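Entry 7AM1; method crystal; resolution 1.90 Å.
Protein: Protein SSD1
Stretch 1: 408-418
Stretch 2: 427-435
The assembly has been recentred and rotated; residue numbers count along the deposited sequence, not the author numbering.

Stretch 1 (408-418) SVDRRARKRSS
Stretch 2 (427-435) VNLLPQSFN

A single direct hydrogen bond joins the two stretches, and it runs from an arginine to a backbone carbonyl rather than to an acid: Arg416 NH1 donates to Asn428 O at 2.8 Å, with an N-H...O angle of 154°. The acceptor lies at the guanidinium edge, near its plane, as a directional bond requires. Arg416 reaches it from the last helical residue of 408-416 (phi/psi -61/-50), its CA-CB bond pointing toward the other stretch, with chi1 m (-87°), then extended through chi2 -162° and chi3 -169°, with chi4 -154°. The aliphatic part packs too, with Arg416 CD 3.4 Å from Leu429 O; the guanidinium Arg416 NH1 lies 3.5 Å from Val427 CG1. Arg416 NE is satisfied elsewhere in the structure.

A water extends this polar link, donating to both Ser418 O and Asn428 O at 2.9 Å each, so Asn428 O accepts from the arginine and the water together.

Ala413 CA lies 6.0 Å from Leu430 CA, and Ser418 CA 5.6 Å from Leu429 CA. The order of contacts is reversed: Val409 meets Phe434, Arg416 meets Val427 and Asn428. Leu429 gives up the most area, 93 of the 424 Å² buried in total. Its CA-CB bond points away, yet chi1 176° and chi2 64° bring Leu429 CD1 back against the helix end, 3.5 Å from Ala413 O and 3.4 Å from Ser417 C. There Ser417 leaves helical geometry with positive phi (77/-49), although Ser417 N still donates to Ala413 O at 2.8 Å.

Toward the start of the helix the contact is apolar. The short Ala413 side chain, set sideways, puts Ala413 CB 3.9 Å from Leu430 CD2 (Leu430 chi1 -59°, chi2 167°). One turn earlier, Val409 (chi1 165°) places Val409 CG1 3.8 Å from Phe434 CZ. Phe434 (chi1 -80°, chi2 65°) belongs to the helix beginning at 432, with Pro431 at the N-cap position, and Phe434 N donates to Pro431 O at 2.8 Å.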

# COMPACT_ATOMS: atom_id res chain seq x y z
N SER A 408 24.84 -18.08 -7.77
CA SER A 408 23.79 -18.61 -6.90
C SER A 408 23.16 -17.51 -6.06
O SER A 408 21.94 -17.49 -5.86
CB SER A 408 24.38 -19.71 -6.01
OG SER A 408 23.40 -20.22 -5.12
N VAL A 409 23.98 -16.60 -5.52
CA VAL A 409 23.45 -15.50 -4.72
C VAL A 409 22.56 -14.60 -5.56
O VAL A 409 21.48 -14.18 -5.13
CB VAL A 409 24.61 -14.71 -4.08
CG1 VAL A 409 24.11 -13.38 -3.56
CG2 VAL A 409 25.24 -15.52 -2.96
N ASP A 410 23.01 -14.28 -6.78
CA ASP A 410 22.23 -13.41 -7.65
C ASP A 410 20.87 -14.02 -7.96
O ASP A 410 19.83 -13.36 -7.84
CB ASP A 410 23.03 -13.14 -8.93
CG ASP A 410 22.32 -12.21 -9.89
OD1 ASP A 410 21.72 -11.22 -9.42
OD2 ASP A 410 22.39 -12.45 -11.11
N ARG A 411 20.86 -15.30 -8.35
CA ARG A 411 19.61 -15.98 -8.68
C ARG A 411 18.67 -16.03 -7.49
O ARG A 411 17.46 -15.83 -7.63
CB ARG A 411 19.90 -17.39 -9.19
CG ARG A 411 20.64 -17.42 -10.52
CD ARG A 411 21.02 -18.84 -10.92
NE ARG A 411 22.09 -19.39 -10.09
N ARG A 412 19.21 -16.31 -6.30
CA ARG A 412 18.38 -16.42 -5.11
C ARG A 412 17.87 -15.05 -4.68
O ARG A 412 16.74 -14.94 -4.19
CB ARG A 412 19.19 -17.09 -4.00
CG ARG A 412 19.49 -18.56 -4.34
CD ARG A 412 20.63 -19.14 -3.52
NE ARG A 412 20.84 -20.56 -3.85
CZ ARG A 412 20.13 -21.57 -3.37
NH1 ARG A 412 19.13 -21.36 -2.52
NH2 ARG A 412 20.42 -22.81 -3.75
N ALA A 413 18.68 -14.01 -4.86
CA ALA A 413 18.21 -12.65 -4.59
C ALA A 413 17.19 -12.20 -5.63
O ALA A 413 16.24 -11.48 -5.31
CB ALA A 413 19.40 -11.68 -4.57
N ARG A 414 17.38 -12.61 -6.88
CA ARG A 414 16.39 -12.31 -7.92
C ARG A 414 15.06 -12.98 -7.59
O ARG A 414 13.99 -12.40 -7.82
CB ARG A 414 16.92 -12.77 -9.28
CG ARG A 414 16.02 -12.44 -10.46
CD ARG A 414 16.50 -13.14 -11.72
NE ARG A 414 17.78 -12.62 -12.19
CZ ARG A 414 17.92 -11.69 -13.13
NH1 ARG A 414 16.86 -11.15 -13.71
NH2 ARG A 414 19.14 -11.29 -13.48
N LYS A 415 15.11 -14.20 -7.05
CA LYS A 415 13.88 -14.90 -6.68
C LYS A 415 13.16 -14.18 -5.54
O LYS A 415 11.94 -13.99 -5.59
CB LYS A 415 14.19 -16.34 -6.29
CG LYS A 415 12.95 -17.20 -6.04
N ARG A 416 13.89 -13.80 -4.49
CA ARG A 416 13.29 -13.03 -3.41
C ARG A 416 12.75 -11.71 -3.93
O ARG A 416 11.61 -11.33 -3.66
CB ARG A 416 14.32 -12.78 -2.30
CG ARG A 416 14.42 -13.88 -1.27
CD ARG A 416 15.11 -13.41 0.02
NE ARG A 416 15.40 -14.55 0.87
CZ ARG A 416 15.52 -14.52 2.19
NH1 ARG A 416 15.38 -13.37 2.86
NH2 ARG A 416 15.78 -15.64 2.85
N SER A 417 13.59 -10.98 -4.68
CA SER A 417 13.23 -9.80 -5.45
C SER A 417 13.06 -8.55 -4.59
O SER A 417 13.60 -7.50 -4.93
CB SER A 417 11.95 -10.06 -6.26
OG SER A 417 11.70 -8.99 -7.17
N SER A 418 12.31 -8.65 -3.50
CA SER A 418 12.14 -7.50 -2.62
C SER A 418 12.22 -7.93 -1.17
O SER A 418 11.71 -8.99 -0.78
CB SER A 418 10.80 -6.80 -2.88
OG SER A 418 10.58 -5.79 -1.91
N VAL A 427 12.18 -9.10 6.49
CA VAL A 427 12.79 -10.17 5.70
C VAL A 427 13.75 -9.51 4.73
O VAL A 427 13.35 -8.65 3.94
CB VAL A 427 11.74 -11.01 4.96
CG1 VAL A 427 12.41 -12.18 4.26
CG2 VAL A 427 10.67 -11.50 5.92
N ASN A 428 15.02 -9.90 4.80
CA ASN A 428 16.05 -9.29 3.97
C ASN A 428 15.85 -9.64 2.50
O ASN A 428 15.20 -10.63 2.15
CB ASN A 428 17.44 -9.76 4.39
CG ASN A 428 17.78 -9.43 5.82
OD1 ASN A 428 17.35 -8.40 6.35
ND2 ASN A 428 18.56 -10.30 6.45
N LEU A 429 16.44 -8.83 1.63
CA LEU A 429 16.61 -9.25 0.24
C LEU A 429 17.78 -10.22 0.13
O LEU A 429 17.68 -11.27 -0.51
CB LEU A 429 16.83 -8.04 -0.66
CG LEU A 429 17.13 -8.34 -2.14
CD1 LEU A 429 15.94 -9.03 -2.79
CD2 LEU A 429 17.49 -7.06 -2.88
N LEU A 430 18.89 -9.88 0.77
CA LEU A 430 20.16 -10.58 0.64
C LEU A 430 20.43 -11.44 1.86
O LEU A 430 19.73 -11.35 2.88
CB LEU A 430 21.29 -9.56 0.46
CG LEU A 430 21.14 -8.63 -0.75
CD1 LEU A 430 22.12 -7.47 -0.66
CD2 LEU A 430 21.34 -9.42 -2.03
N PRO A 431 21.44 -12.31 1.80
CA PRO A 431 21.85 -13.04 3.00
C PRO A 431 22.27 -12.09 4.10
O PRO A 431 22.79 -11.00 3.85
CB PRO A 431 23.02 -13.90 2.51
CG PRO A 431 22.84 -14.01 1.04
CD PRO A 431 22.23 -12.70 0.61
N GLN A 432 22.04 -12.52 5.35
CA GLN A 432 22.43 -11.71 6.49
C GLN A 432 23.88 -11.27 6.40
O GLN A 432 24.23 -10.15 6.78
CB GLN A 432 22.20 -12.48 7.79
CG GLN A 432 21.00 -12.01 8.59
CD GLN A 432 21.16 -10.59 9.07
OE1 GLN A 432 22.27 -10.07 9.18
NE2 GLN A 432 20.04 -9.93 9.36
N SER A 433 24.74 -12.15 5.88
CA SER A 433 26.16 -11.84 5.77
C SER A 433 26.40 -10.61 4.90
O SER A 433 27.36 -9.87 5.13
CB SER A 433 26.92 -13.04 5.22
OG SER A 433 26.44 -13.39 3.93
N PHE A 434 25.56 -10.39 3.90
CA PHE A 434 25.70 -9.20 3.06
C PHE A 434 25.31 -7.94 3.82
O PHE A 434 26.02 -6.93 3.77
CB PHE A 434 24.86 -9.34 1.79
CG PHE A 434 25.50 -10.18 0.72
CD1 PHE A 434 25.73 -11.53 0.93
CD2 PHE A 434 25.86 -9.62 -0.49
CE1 PHE A 434 26.32 -12.31 -0.05
CE2 PHE A 434 26.44 -10.39 -1.48
CZ PHE A 434 26.67 -11.73 -1.26
N ASN A 435 24.17 -7.98 4.51
CA ASN A 435 23.75 -6.85 5.33
C ASN A 435 24.85 -6.44 6.30
O ASN A 435 25.24 -5.27 6.37
CB ASN A 435 22.47 -7.21 6.09
CG ASN A 435 21.25 -7.26 5.20
OD1 ASN A 435 21.36 -7.38 3.98
ND2 ASN A 435 20.08 -7.16 5.81
O HOH W 1 12.43 -10.92 1.22